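Local coordinates for alpha-n-acetylglucosaminidase family protein (Clostridium perfringens, PDB 4A41), which binds galactose as a family 32 carbohydrate-binding module of a multimodular family 89 alpha-N-acetylglucosaminidase, probably directing the enzyme to galactose-bearing glycans, at residues K85-P90 and E156-A161; L25-M30 and F49-K54; W59-N64 and G149-A154. All coordinates share one frame; numbering follows the deposited sequence.

Contact 1. Residues K85-P90 and E156-A161; sequences KFTYLP and ELNVFA. With CA (calcium ion), chain B.
K85 to L89 and E156 to F160 run side by side as antiparallel neighbours, at 170° to one another, in one of the two sheets of the beta-sandwich of this F5/8 type C (discoidin-like) module. Five backbone hydrogen bonds join them, including T87 N to N158 O at 2.9 Å. On the face bearing F86, Y88, L157 and V159 the packing is dense and apolar. L157 CD2 fits between two aromatic side chains, 3.8 Å from F86 CZ and 3.7 Å from Y88 CD1, where it lies at the edge of the tyrosine ring. V159 CG2 meets the edge of the F86 ring near CD1. Strands 71-77 and 139-144 of the other sheet close over these residues, and the buried Y88 hydroxyl is hydrogen-bonded to S153 O and I99 N.

The other face, with K85, T87, L89, N158 and F160, is looser, and water enters it. One water sits among T87 OG1, which it meets at 2.8 Å, N158 ND2, whose hydrogen it accepts, and E156 O, to which it donates. E156 also starts on this face, but its chain bends at chi2 and leads away from the neighbouring strand to the calcium ion, which OE2 binds; OE1 is hydrogen-bonded to Q27. At the F160 end, K85 and F160 make a partly exposed pair. The lysine leaves the backbone extended, with CG opposite the backbone N (chi1 -180°), then turns at chi3 (82°) and passes over the ring. Its ammonium makes a cation-pi contact, NZ standing 4.2 Å from the F160 ring centroid, while CE lies above the centre of that same face, 3.4 Å from the F160 centroid, as a CH-pi contact.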
ATOM      1  N   LYS A  85       8.203 -10.574   2.711  1.00 12.02           N
ATOM      2  CA  LYS A  85       7.026 -10.269   3.528  1.00 12.27           C
ATOM      3  C   LYS A  85       6.592  -8.821   3.278  1.00 11.79           C
ATOM      4  O   LYS A  85       7.410  -7.971   2.913  1.00 11.54           O
ATOM      5  CB  LYS A  85       7.344 -10.533   5.013  1.00 13.05           C
ATOM      6  CG  LYS A  85       6.185 -10.256   5.988  1.00 12.74           C
ATOM      7  CD  LYS A  85       6.522 -10.787   7.383  1.00 15.89           C
ATOM      8  CE  LYS A  85       7.387  -9.852   8.187  1.00 20.64           C
ATOM      9  NZ  LYS A  85       7.425 -10.210   9.663  1.00 22.72           N
ATOM     10  N   PHE A  86       5.303  -8.573   3.467  1.00 10.23           N
ATOM     11  CA  PHE A  86       4.717  -7.257   3.273  1.00 10.10           C
ATOM     12  C   PHE A  86       3.630  -7.069   4.303  1.00 10.83           C
ATOM     13  O   PHE A  86       2.836  -7.984   4.512  1.00 11.31           O
ATOM     14  CB  PHE A  86       4.129  -7.159   1.855  1.00 10.97           C
ATOM     15  CG  PHE A  86       3.461  -5.830   1.560  1.00  9.59           C
ATOM     16  CD1 PHE A  86       4.192  -4.771   1.014  1.00 10.84           C
ATOM     17  CD2 PHE A  86       2.079  -5.666   1.762  1.00 12.14           C
ATOM     18  CE1 PHE A  86       3.588  -3.575   0.705  1.00 11.37           C
ATOM     19  CE2 PHE A  86       1.455  -4.446   1.466  1.00 11.61           C
ATOM     20  CZ  PHE A  86       2.204  -3.402   0.947  1.00 11.54           C
ATOM     21  N   THR A  87       3.576  -5.910   4.963  1.00 10.51           N
ATOM     22  CA  THR A  87       2.482  -5.701   5.912  1.00 10.44           C
ATOM     23  C   THR A  87       1.696  -4.460   5.543  1.00  9.95           C
ATOM     24  O   THR A  87       2.272  -3.464   5.071  1.00  9.46           O
ATOM     25  CB  THR A  87       2.967  -5.608   7.382  1.00 11.24           C
ATOM     26  OG1 THR A  87       3.853  -4.479   7.548  1.00 11.56           O
ATOM     27  CG2 THR A  87       3.680  -6.933   7.804  1.00 11.52           C
ATOM     28  N   TYR A  88       0.374  -4.566   5.726  1.00 10.02           N
ATOM     29  CA  TYR A  88      -0.560  -3.487   5.472  1.00 10.09           C
ATOM     30  C   TYR A  88      -1.244  -3.164   6.787  1.00 11.21           C
ATOM     31  O   TYR A  88      -1.942  -4.026   7.339  1.00 12.17           O
ATOM     32  CB  TYR A  88      -1.587  -3.952   4.417  1.00 10.56           C
ATOM     33  CG  TYR A  88      -2.859  -3.138   4.341  1.00 10.16           C
ATOM     34  CD1 TYR A  88      -2.842  -1.819   3.902  1.00 12.49           C
ATOM     35  CD2 TYR A  88      -4.073  -3.696   4.729  1.00 11.51           C
ATOM     36  CE1 TYR A  88      -4.029  -1.069   3.823  1.00 12.49           C
ATOM     37  CE2 TYR A  88      -5.266  -2.936   4.673  1.00 11.35           C
ATOM     38  CZ  TYR A  88      -5.220  -1.627   4.224  1.00 10.59           C
ATOM     39  OH  TYR A  88      -6.366  -0.858   4.133  1.00 12.30           O
ATOM     40  N   LEU A  89      -1.035  -1.939   7.285  1.00 11.55           N
ATOM     41  CA  LEU A  89      -1.728  -1.454   8.480  1.00 11.71           C
ATOM     42  C   LEU A  89      -2.826  -0.494   8.049  1.00 11.50           C
ATOM     43  O   LEU A  89      -2.548   0.571   7.471  1.00 10.77           O
ATOM     44  CB  LEU A  89      -0.763  -0.766   9.461  1.00 11.63           C
ATOM     45  CG  LEU A  89      -1.426  -0.238  10.745  1.00 12.38           C
ATOM     46  CD1 LEU A  89      -1.863  -1.426  11.622  1.00 13.16           C
ATOM     47  CD2 LEU A  89      -0.465   0.681  11.507  1.00 12.21           C
ATOM     48  N   PRO A  90      -4.100  -0.865   8.286  1.00 11.91           N
ATOM     49  CA  PRO A  90      -5.205   0.023   7.967  1.00 12.64           C
ATOM     50  C   PRO A  90      -5.215   1.245   8.864  1.00 12.41           C
ATOM     51  O   PRO A  90      -4.577   1.268   9.938  1.00 12.89           O
ATOM     52  CB  PRO A  90      -6.447  -0.808   8.335  1.00 12.51           C
ATOM     53  CG  PRO A  90      -5.984  -2.254   8.219  1.00 14.76           C
ATOM     54  CD  PRO A  90      -4.564  -2.200   8.710  1.00 12.48           C
ATOM     55  N   GLU A 156       0.055   2.470   7.182  1.00  9.99           N
ATOM     56  CA  GLU A 156       1.485   2.152   7.089  1.00  9.59           C
ATOM     57  C   GLU A 156       1.679   0.901   6.270  1.00  9.83           C
ATOM     58  O   GLU A 156       1.029  -0.110   6.512  1.00 10.18           O
ATOM     59  CB  GLU A 156       2.127   1.936   8.480  1.00  9.66           C
ATOM     60  CG  GLU A 156       2.297   3.201   9.301  1.00 10.69           C
ATOM     61  CD  GLU A 156       3.300   4.136   8.662  1.00 10.54           C
ATOM     62  OE1 GLU A 156       4.458   3.730   8.463  1.00 13.06           O
ATOM     63  OE2 GLU A 156       2.972   5.307   8.393  1.00 11.13           O
ATOM     64  N   LEU A 157       2.652   0.954   5.365  1.00  9.04           N
ATOM     65  CA  LEU A 157       3.085  -0.207   4.580  1.00  9.18           C
ATOM     66  C   LEU A 157       4.527  -0.484   4.882  1.00  9.46           C
ATOM     67  O   LEU A 157       5.352   0.431   4.890  1.00 10.82           O
ATOM     68  CB  LEU A 157       2.943   0.124   3.080  1.00  9.07           C
ATOM     69  CG  LEU A 157       1.526   0.485   2.636  1.00 10.14           C
ATOM     70  CD1 LEU A 157       1.523   0.870   1.133  1.00 12.02           C
ATOM     71  CD2 LEU A 157       0.513  -0.655   2.909  1.00 11.68           C
ATOM     72  N   ASN A 158       4.841  -1.770   5.070  1.00  9.48           N
ATOM     73  CA  ASN A 158       6.236  -2.195   5.290  1.00 10.16           C
ATOM     74  C   ASN A 158       6.616  -3.374   4.396  1.00 10.24           C
ATOM     75  O   ASN A 158       5.789  -4.237   4.084  1.00 10.94           O
ATOM     76  CB  ASN A 158       6.516  -2.453   6.778  1.00 10.38           C
ATOM     77  CG  ASN A 158       6.656  -1.161   7.560  1.00 12.45           C
ATOM     78  OD1 ASN A 158       7.723  -0.544   7.545  1.00 12.55           O
ATOM     79  ND2 ASN A 158       5.582  -0.739   8.217  1.00 12.48           N
ATOM     80  N   VAL A 159       7.889  -3.410   4.021  1.00 10.57           N
ATOM     81  CA  VAL A 159       8.411  -4.408   3.049  1.00 10.44           C
ATOM     82  C   VAL A 159       9.622  -5.032   3.752  1.00 11.22           C
ATOM     83  O   VAL A 159      10.501  -4.315   4.253  1.00 12.41           O
ATOM     84  CB  VAL A 159       8.838  -3.788   1.704  1.00 10.21           C
ATOM     85  CG1 VAL A 159       9.267  -4.874   0.723  1.00 10.44           C
ATOM     86  CG2 VAL A 159       7.671  -2.995   1.083  1.00 11.43           C
ATOM     87  N   PHE A 160       9.659  -6.362   3.814  1.00 11.28           N
ATOM     88  CA  PHE A 160      10.703  -7.062   4.588  1.00 13.22           C
ATOM     89  C   PHE A 160      11.648  -7.841   3.706  1.00 14.71           C
ATOM     90  O   PHE A 160      11.222  -8.529   2.779  1.00 14.35           O
ATOM     91  CB  PHE A 160      10.068  -8.023   5.585  1.00 13.79           C
ATOM     92  CG  PHE A 160       9.231  -7.342   6.636  1.00 13.10           C
ATOM     93  CD1 PHE A 160       8.009  -6.733   6.304  1.00 13.10           C
ATOM     94  CD2 PHE A 160       9.663  -7.297   7.947  1.00 15.05           C
ATOM     95  CE1 PHE A 160       7.246  -6.073   7.265  1.00 13.19           C
ATOM     96  CE2 PHE A 160       8.887  -6.660   8.931  1.00 15.14           C
ATOM     97  CZ  PHE A 160       7.677  -6.057   8.591  1.00 15.70           C
ATOM     98  N   ALA A 161      12.942  -7.730   3.995  1.00 17.23           N
ATOM     99  CA  ALA A 161      13.964  -8.483   3.269  1.00 20.05           C
ATOM    100  C   ALA A 161      14.895  -9.133   4.273  1.00 22.64           C
ATOM    101  O   ALA A 161      15.257 -10.298   4.055  1.00 25.06           O
ATOM    102  CB  ALA A 161      14.721  -7.583   2.327  1.00 20.39           C
ATOM    103  OXT ALA A 161      15.260  -8.542   5.310  1.00 24.52           O
TER
HETATM  104 CA    CA B2494       1.223   6.868   8.003  1.00 10.83          CA
HETATM  105  O   HOH W   1       2.765  -1.945   8.014  1.00 11.97           O

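Contact 2. Residues L25-M30 and F49-K54. With CA (calcium ion), chain B.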
ATOM      1  N   LEU A  25      12.543  -3.024   5.658  1.00 13.62           N
ATOM      2  CA  LEU A  25      13.377  -2.049   4.984  1.00 12.76           C
ATOM      3  C   LEU A  25      13.055  -0.650   5.486  1.00 12.95           C
ATOM      4  O   LEU A  25      11.882  -0.349   5.769  1.00 12.97           O
ATOM      5  CB  LEU A  25      13.182  -2.135   3.477  1.00 12.74           C
ATOM      6  CG  LEU A  25      13.686  -3.436   2.872  1.00 11.59           C
ATOM      7  CD1 LEU A  25      13.086  -3.581   1.461  1.00 13.67           C
ATOM      8  CD2 LEU A  25      15.233  -3.397   2.841  1.00 12.26           C
ATOM      9  N   PRO A  26      14.073   0.212   5.604  1.00 11.35           N
ATOM     10  CA  PRO A  26      13.826   1.579   6.100  1.00 11.23           C
ATOM     11  C   PRO A  26      12.877   2.356   5.195  1.00 10.60           C
ATOM     12  O   PRO A  26      13.123   2.506   3.985  1.00 11.79           O
ATOM     13  CB  PRO A  26      15.223   2.216   6.131  1.00 11.25           C
ATOM     14  CG  PRO A  26      16.180   1.063   6.100  1.00 13.69           C
ATOM     15  CD  PRO A  26      15.507  -0.075   5.400  1.00 11.14           C
ATOM     16  N   GLN A  27      11.801   2.872   5.780  1.00 11.54           N
ATOM     17  CA  GLN A  27      10.796   3.602   5.000  1.00 11.26           C
ATOM     18  C   GLN A  27      11.342   4.931   4.433  1.00 11.17           C
ATOM     19  O   GLN A  27      10.878   5.404   3.403  1.00 11.01           O
ATOM     20  CB  GLN A  27       9.544   3.875   5.845  1.00 11.57           C
ATOM     21  CG  GLN A  27       8.719   2.637   6.170  1.00 12.21           C
ATOM     22  CD  GLN A  27       7.523   3.005   7.032  1.00 12.53           C
ATOM     23  OE1 GLN A  27       7.631   3.802   7.972  1.00 13.36           O
ATOM     24  NE2 GLN A  27       6.375   2.477   6.687  1.00 10.77           N
ATOM     25  N   GLY A  28      12.342   5.517   5.117  1.00 10.98           N
ATOM     26  CA  GLY A  28      12.879   6.807   4.684  1.00 10.82           C
ATOM     27  C   GLY A  28      13.731   6.726   3.437  1.00 10.13           C
ATOM     28  O   GLY A  28      13.999   7.749   2.797  1.00 12.53           O
ATOM     29  N   ASN A  29      14.052   5.492   3.042  1.00 11.52           N
ATOM     30  CA  ASN A  29      14.766   5.274   1.790  1.00 11.64           C
ATOM     31  C   ASN A  29      13.837   4.987   0.600  1.00 11.06           C
ATOM     32  O   ASN A  29      14.325   4.783  -0.528  1.00 13.23           O
ATOM     33  CB  ASN A  29      15.780   4.133   1.923  1.00 12.04           C
ATOM     34  CG  ASN A  29      16.964   4.535   2.785  1.00 12.37           C
ATOM     35  OD1 ASN A  29      17.261   5.731   2.921  1.00 13.69           O
ATOM     36  ND2 ASN A  29      17.574   3.566   3.428  1.00 14.37           N
ATOM     37  N   MET A  30      12.532   4.950   0.859  1.00 11.49           N
ATOM     38  CA  MET A  30      11.544   4.621  -0.174  1.00 10.89           C
ATOM     39  C   MET A  30      10.910   5.886  -0.715  1.00 11.21           C
ATOM     40  O   MET A  30      10.977   6.972  -0.096  1.00 13.24           O
ATOM     41  CB  MET A  30      10.444   3.734   0.400  1.00 10.61           C
ATOM     42  CG  MET A  30      10.951   2.469   1.081  1.00 11.23           C
ATOM     43  SD  MET A  30       9.554   1.489   1.670  1.00 12.84           S
ATOM     44  CE  MET A  30      10.452   0.104   2.366  1.00 14.81           C
ATOM     45  N   PHE A  49       2.132   9.477   2.929  1.00 10.75           N
ATOM     46  CA  PHE A  49       1.636   9.209   4.268  1.00 10.54           C
ATOM     47  C   PHE A  49       1.596   7.718   4.598  1.00  9.60           C
ATOM     48  O   PHE A  49       1.490   7.349   5.746  1.00 10.97           O
ATOM     49  CB  PHE A  49       0.230   9.786   4.471  1.00 10.31           C
ATOM     50  CG  PHE A  49       0.176  11.288   4.481  1.00 11.85           C
ATOM     51  CD1 PHE A  49       1.319  12.063   4.714  1.00 15.95           C
ATOM     52  CD2 PHE A  49      -1.019  11.932   4.237  1.00 12.94           C
ATOM     53  CE1 PHE A  49       1.233  13.469   4.721  1.00 17.75           C
ATOM     54  CE2 PHE A  49      -1.102  13.342   4.266  1.00 14.82           C
ATOM     55  CZ  PHE A  49       0.014  14.081   4.513  1.00 16.95           C
ATOM     56  N   ALA A  50       1.702   6.850   3.591  1.00  9.07           N
ATOM     57  CA  ALA A  50       1.679   5.388   3.872  1.00  9.90           C
ATOM     58  C   ALA A  50       3.032   4.880   4.383  1.00  8.93           C
ATOM     59  O   ALA A  50       3.143   3.752   4.788  1.00 10.01           O
ATOM     60  CB  ALA A  50       1.237   4.610   2.598  1.00  9.80           C
ATOM     61  N   ILE A  51       4.075   5.716   4.315  1.00 10.35           N
ATOM     62  CA  ILE A  51       5.437   5.264   4.672  1.00 10.17           C
ATOM     63  C   ILE A  51       6.159   6.308   5.554  1.00 11.20           C
ATOM     64  O   ILE A  51       7.380   6.497   5.439  1.00 11.21           O
ATOM     65  CB  ILE A  51       6.283   4.931   3.414  1.00 10.98           C
ATOM     66  CG1 ILE A  51       6.306   6.100   2.416  1.00 11.77           C
ATOM     67  CG2 ILE A  51       5.819   3.637   2.761  1.00  8.75           C
ATOM     68  CD1 ILE A  51       7.440   5.930   1.392  1.00 13.24           C
ATOM     69  N   ASP A  52       5.404   6.965   6.434  1.00 11.95           N
ATOM     70  CA  ASP A  52       5.997   7.977   7.324  1.00 12.37           C
ATOM     71  C   ASP A  52       6.169   7.528   8.775  1.00 13.46           C
ATOM     72  O   ASP A  52       6.594   8.332   9.638  1.00 13.47           O
ATOM     73  CB  ASP A  52       5.219   9.307   7.227  1.00 13.03           C
ATOM     74  CG  ASP A  52       3.771   9.166   7.662  1.00 12.82           C
ATOM     75  OD1 ASP A  52       3.362   8.049   8.040  1.00 12.63           O
ATOM     76  OD2 ASP A  52       3.056  10.179   7.655  1.00 14.13           O
ATOM     77  N   GLY A  53       5.886   6.259   9.057  1.00 13.46           N
ATOM     78  CA  GLY A  53       6.022   5.707  10.409  1.00 14.06           C
ATOM     79  C   GLY A  53       5.007   6.260  11.404  1.00 15.65           C
ATOM     80  O   GLY A  53       5.198   6.153  12.624  1.00 18.01           O
ATOM     81  N   LYS A  54       3.929   6.835  10.886  1.00 14.69           N
ATOM     82  CA  LYS A  54       2.879   7.462  11.696  1.00 15.19           C
ATOM     83  C   LYS A  54       1.564   6.753  11.433  1.00 15.92           C
ATOM     84  O   LYS A  54       1.027   6.813  10.321  1.00 15.70           O
ATOM     85  CB  LYS A  54       2.734   8.952  11.356  1.00 15.76           C
ATOM     86  CG  LYS A  54       3.980   9.740  11.734  1.00 16.98           C
ATOM     87  CD  LYS A  54       3.903  11.194  11.348  1.00 24.79           C
ATOM     88  CE  LYS A  54       5.060  12.001  11.988  1.00 27.92           C
ATOM     89  NZ  LYS A  54       6.383  11.294  12.003  1.00 31.73           N
TER
HETATM   90 CA    CA B2494       1.223   6.868   8.003  1.00 10.83          CA
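Q27 and I51 bring two irregular pieces of backbone together, their CA atoms 5.6 Å apart, with no hydrogen bond running directly between the segments. Residues 27-29 form a short 3-10 turn, secured by M30 N to Q27 O. The other segment leaves a 3-10 turn at A50, then bends through G53, where phi is positive, and its backbone curls around a calcium ion.

Q27 and I51 carry most of the contact. The glutamine CB rests on the I51 carbonyl, 3.4 Å from I51 O, and the chain runs on extended (chi2 179°) to lay its amide along the backbone of I51 to G53. NE2 comes 3.6 Å from I51 CA and finds its hydrogen-bond partners in L157 O and E156 OE1. Beyond the 3-10 turn, M30 CB touches I51 CD1 at 3.9 Å.

On the far side of the loop, F49 O, D52 OD1 and K54 O bind the calcium ion, with D52 OD1 at 2.4 Å from the metal. That oxygen also accepts from K54 N, making an Asx turn, though the donor approaches from above the carboxylate plane. E156, T57 and A155 supply further ligands. Both loops lie along the edge of strand 153-160 turned away from strand 80-89, L25 bonding V159 and A50 bonding L157 through the backbone, while M30 and I51 pack on strand 71-77.

Contact 3. Residues W59-N64 and G149-A154; sequences WHTKYN and GGFASA. With GAL (beta-D-galactopyranose), chain C.
The galactose site of this module lies where the short edge strand 59-60 runs out beside residues 151-154, and H60, Y63 and F151 are three of its residues. W59 and A154 form an antiparallel hydrogen-bonded pair, bonded in both directions at 2.9 Å, W59 N to A154 O and A154 N to W59 O. H60 and S153 follow as a non-hydrogen-bonded pair. Beyond them T61 bonds A152 twice: T61 N donates to A152 O, and A152 N gives a nearly straight bond (172°) to T61 OG1 at 3.0 Å. Behind the site, W59 CH2 packs on A152 CB.

The H60 ring projects between the two segments toward the sugar. Its ND1 donates to T61 O, close to the ring plane and on a carbonyl lone pair, at 2.8 Å. Its NE2 is hydrogen-bonded to galactose O4 at 2.7 Å, with either as possible donor. F151 slants across the histidine, planes at 50°, with its CB 3.5 Å from H60 CE1. Galactose C6 sits over the centre of the Y63 ring, and F151 CZ approaches the same carbon at 3.7 Å. E44, R91 and N96 complete the polar grip on the sugar, E44 also bonding Y63 OH. With ND1 donating to T61 O, the histidine's rotation is fixed and NE2 is aimed at O4, the axial hydroxyl that distinguishes galactose from glucose.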
ATOM      1  N   TRP A  59      -2.396   7.173   3.407  1.00  8.72           N
ATOM      2  CA  TRP A  59      -2.726   7.349   1.983  1.00  9.06           C
ATOM      3  C   TRP A  59      -4.212   7.080   1.845  1.00  8.78           C
ATOM      4  O   TRP A  59      -4.743   6.173   2.512  1.00 10.07           O
ATOM      5  CB  TRP A  59      -1.975   6.326   1.136  1.00  9.27           C
ATOM      6  CG  TRP A  59      -2.502   6.180  -0.261  1.00  9.76           C
ATOM      7  CD1 TRP A  59      -2.571   7.152  -1.220  1.00 10.36           C
ATOM      8  CD2 TRP A  59      -3.040   4.990  -0.857  1.00  9.80           C
ATOM      9  NE1 TRP A  59      -3.129   6.644  -2.376  1.00 11.52           N
ATOM     10  CE2 TRP A  59      -3.411   5.319  -2.186  1.00 10.83           C
ATOM     11  CE3 TRP A  59      -3.228   3.663  -0.400  1.00 10.90           C
ATOM     12  CZ2 TRP A  59      -3.973   4.382  -3.059  1.00 11.58           C
ATOM     13  CZ3 TRP A  59      -3.775   2.722  -1.278  1.00 11.26           C
ATOM     14  CH2 TRP A  59      -4.128   3.089  -2.599  1.00 12.04           C
ATOM     15  N   HIS A  60      -4.881   7.861   1.013  1.00  8.60           N
ATOM     16  CA  HIS A  60      -6.297   7.589   0.696  1.00  8.78           C
ATOM     17  C   HIS A  60      -6.503   7.952  -0.764  1.00  9.55           C
ATOM     18  O   HIS A  60      -5.971   8.979  -1.246  1.00 10.66           O
ATOM     19  CB  HIS A  60      -7.210   8.483   1.580  1.00  9.35           C
ATOM     20  CG  HIS A  60      -8.667   8.088   1.638  1.00  9.70           C
ATOM     21  ND1 HIS A  60      -9.519   8.150   0.550  1.00 12.13           N
ATOM     22  CD2 HIS A  60      -9.430   7.676   2.688  1.00 11.63           C
ATOM     23  CE1 HIS A  60     -10.742   7.818   0.930  1.00 12.66           C
ATOM     24  NE2 HIS A  60     -10.718   7.526   2.217  1.00 11.55           N
ATOM     25  N   THR A  61      -7.248   7.129  -1.489  1.00 10.71           N
ATOM     26  CA  THR A  61      -7.558   7.440  -2.877  1.00 11.25           C
ATOM     27  C   THR A  61      -8.308   8.783  -2.944  1.00 11.95           C
ATOM     28  O   THR A  61      -8.985   9.176  -1.987  1.00 12.60           O
ATOM     29  CB  THR A  61      -8.417   6.319  -3.536  1.00 11.46           C
ATOM     30  OG1 THR A  61      -9.495   5.952  -2.658  1.00 12.75           O
ATOM     31  CG2 THR A  61      -7.544   5.061  -3.822  1.00 12.01           C
ATOM     32  N   LYS A  62      -8.191   9.454  -4.092  0.50 13.17           N
ATOM     33  CA  LYS A  62      -8.870  10.737  -4.329  0.50 14.27           C
ATOM     34  C   LYS A  62     -10.379  10.597  -4.261  0.50 15.04           C
ATOM     35  O   LYS A  62     -10.960   9.694  -4.869  0.50 15.79           O
ATOM     36  CB  LYS A  62      -8.462  11.292  -5.694  0.50 13.84           C
ATOM     37  CG  LYS A  62      -9.252  12.529  -6.175  0.50 15.30           C
ATOM     38  CD  LYS A  62      -9.024  13.705  -5.249  0.50 16.50           C
ATOM     39  CE  LYS A  62      -9.585  14.982  -5.844  0.50 19.46           C
ATOM     40  NZ  LYS A  62      -8.691  15.516  -6.892  0.50 22.66           N
ATOM     41  N   TYR A  63     -11.014  11.501  -3.513  1.00 16.18           N
ATOM     42  CA  TYR A  63     -12.463  11.515  -3.486  1.00 17.94           C
ATOM     43  C   TYR A  63     -12.965  12.943  -3.780  1.00 20.79           C
ATOM     44  O   TYR A  63     -12.158  13.846  -4.020  1.00 20.95           O
ATOM     45  CB  TYR A  63     -12.999  10.881  -2.201  1.00 17.44           C
ATOM     46  CG  TYR A  63     -12.523  11.517  -0.928  1.00 16.43           C
ATOM     47  CD1 TYR A  63     -13.228  12.580  -0.354  1.00 15.57           C
ATOM     48  CD2 TYR A  63     -11.375  11.048  -0.264  1.00 16.42           C
ATOM     49  CE1 TYR A  63     -12.787  13.163   0.838  1.00 18.14           C
ATOM     50  CE2 TYR A  63     -10.933  11.621   0.926  1.00 15.31           C
ATOM     51  CZ  TYR A  63     -11.659  12.674   1.480  1.00 17.18           C
ATOM     52  OH  TYR A  63     -11.248  13.258   2.652  1.00 19.66           O
ATOM     53  N   ASN A  64     -14.289  13.097  -3.830  1.00 24.05           N
ATOM     54  CA  ASN A  64     -14.945  14.356  -4.256  1.00 26.86           C
ATOM     55  C   ASN A  64     -14.475  14.895  -5.637  1.00 27.36           C
ATOM     56  O   ASN A  64     -13.848  15.965  -5.717  1.00 29.48           O
ATOM     57  CB  ASN A  64     -14.888  15.411  -3.122  1.00 27.92           C
ATOM     58  CG  ASN A  64     -15.680  14.969  -1.857  1.00 30.29           C
ATOM     59  OD1 ASN A  64     -16.628  14.165  -1.937  1.00 34.04           O
ATOM     60  ND2 ASN A  64     -15.287  15.494  -0.695  1.00 32.75           N
ATOM     61  N   GLY A 149     -16.352   1.237   1.283  1.00 11.30           N
ATOM     62  CA  GLY A 149     -16.868   2.460   0.679  1.00 12.11           C
ATOM     63  C   GLY A 149     -16.488   2.652  -0.775  1.00 11.48           C
ATOM     64  O   GLY A 149     -16.868   3.639  -1.396  1.00 12.16           O
ATOM     65  N   GLY A 150     -15.703   1.716  -1.309  1.00 11.91           N
ATOM     66  CA  GLY A 150     -15.159   1.878  -2.658  1.00 12.17           C
ATOM     67  C   GLY A 150     -13.948   2.797  -2.739  1.00 12.05           C
ATOM     68  O   GLY A 150     -13.558   3.200  -3.826  1.00 13.66           O
ATOM     69  N   PHE A 151     -13.373   3.120  -1.579  1.00 12.89           N
ATOM     70  CA  PHE A 151     -12.122   3.865  -1.468  1.00 11.88           C
ATOM     71  C   PHE A 151     -11.016   2.847  -1.148  1.00 11.70           C
ATOM     72  O   PHE A 151     -11.294   1.710  -0.821  1.00 11.83           O
ATOM     73  CB  PHE A 151     -12.212   4.835  -0.291  1.00 13.40           C
ATOM     74  CG  PHE A 151     -13.473   5.674  -0.277  1.00 11.48           C
ATOM     75  CD1 PHE A 151     -13.622   6.737  -1.141  1.00 13.18           C
ATOM     76  CD2 PHE A 151     -14.485   5.415   0.660  1.00 12.23           C
ATOM     77  CE1 PHE A 151     -14.802   7.523  -1.120  1.00 14.90           C
ATOM     78  CE2 PHE A 151     -15.662   6.196   0.688  1.00 11.65           C
ATOM     79  CZ  PHE A 151     -15.810   7.238  -0.195  1.00 13.39           C
ATOM     80  N   ALA A 152      -9.767   3.288  -1.256  1.00 11.16           N
ATOM     81  CA  ALA A 152      -8.652   2.528  -0.679  1.00 10.59           C
ATOM     82  C   ALA A 152      -7.826   3.438   0.185  1.00  9.18           C
ATOM     83  O   ALA A 152      -7.580   4.608  -0.168  1.00  9.65           O
ATOM     84  CB  ALA A 152      -7.803   1.906  -1.769  1.00 10.70           C
ATOM     85  N   SER A 153      -7.382   2.905   1.320  1.00 10.11           N
ATOM     86  CA  SER A 153      -6.518   3.685   2.206  1.00  9.52           C
ATOM     87  C   SER A 153      -5.517   2.787   2.909  1.00 10.17           C
ATOM     88  O   SER A 153      -5.691   1.571   2.946  1.00 10.64           O
ATOM     89  CB  SER A 153      -7.336   4.511   3.230  1.00 10.12           C
ATOM     90  OG  SER A 153      -8.122   3.662   4.057  1.00 10.60           O
ATOM     91  N   ALA A 154      -4.446   3.388   3.438  1.00 10.34           N
ATOM     92  CA  ALA A 154      -3.407   2.627   4.161  1.00 10.06           C
ATOM     93  C   ALA A 154      -2.673   3.536   5.126  1.00  9.85           C
ATOM     94  O   ALA A 154      -2.199   4.603   4.713  1.00  9.00           O
ATOM     95  CB  ALA A 154      -2.392   1.999   3.162  1.00 10.67           C
TER
HETATM   96  C1  GAL C2495     -14.701  10.552   5.542  1.00 14.92           C
HETATM   97  C2  GAL C2495     -13.428   9.892   6.038  1.00 13.61           C
HETATM   98  C3  GAL C2495     -12.325  10.179   5.011  1.00 13.85           C
HETATM   99  C4  GAL C2495     -12.779   9.731   3.628  1.00 13.55           C
HETATM  100  C5  GAL C2495     -14.107  10.411   3.280  1.00 13.57           C
HETATM  101  C6  GAL C2495     -14.618   9.995   1.902  1.00 16.92           C
HETATM  102  O1  GAL C2495     -15.724  10.217   6.439  1.00 17.39           O
HETATM  103  O2  GAL C2495     -13.073  10.357   7.339  1.00 16.89           O
HETATM  104  O3  GAL C2495     -11.144   9.521   5.453  1.00 15.53           O
HETATM  105  O4  GAL C2495     -12.940   8.297   3.624  1.00 13.22           O
HETATM  106  O5  GAL C2495     -15.033  10.014   4.273  1.00 14.85           O
HETATM  107  O6  GAL C2495     -15.775  10.742   1.526  1.00 19.23           O

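Overall arrangement
Contacts 1 and 3 are both buried and share strand 153-160, which pairs with 80-89 in contact 1 and with the edge strand 59-60 in contact 3. They lie on opposite sides of the chain's centre, about 18 Å apart between centres, yet they touch, Y88 CE1 packing on A154 CB. Contact 2 is a more exposed, loop-built contact; it joins contact 1 at the calcium ion, since D52 and E156 both bind it. Chemistry follows place: apolar packing on the sandwich's inner face in contact 1, a glutamine laid along a calcium-binding loop in contact 2, and aromatic and polar sugar recognition at the strand ends in contact 3.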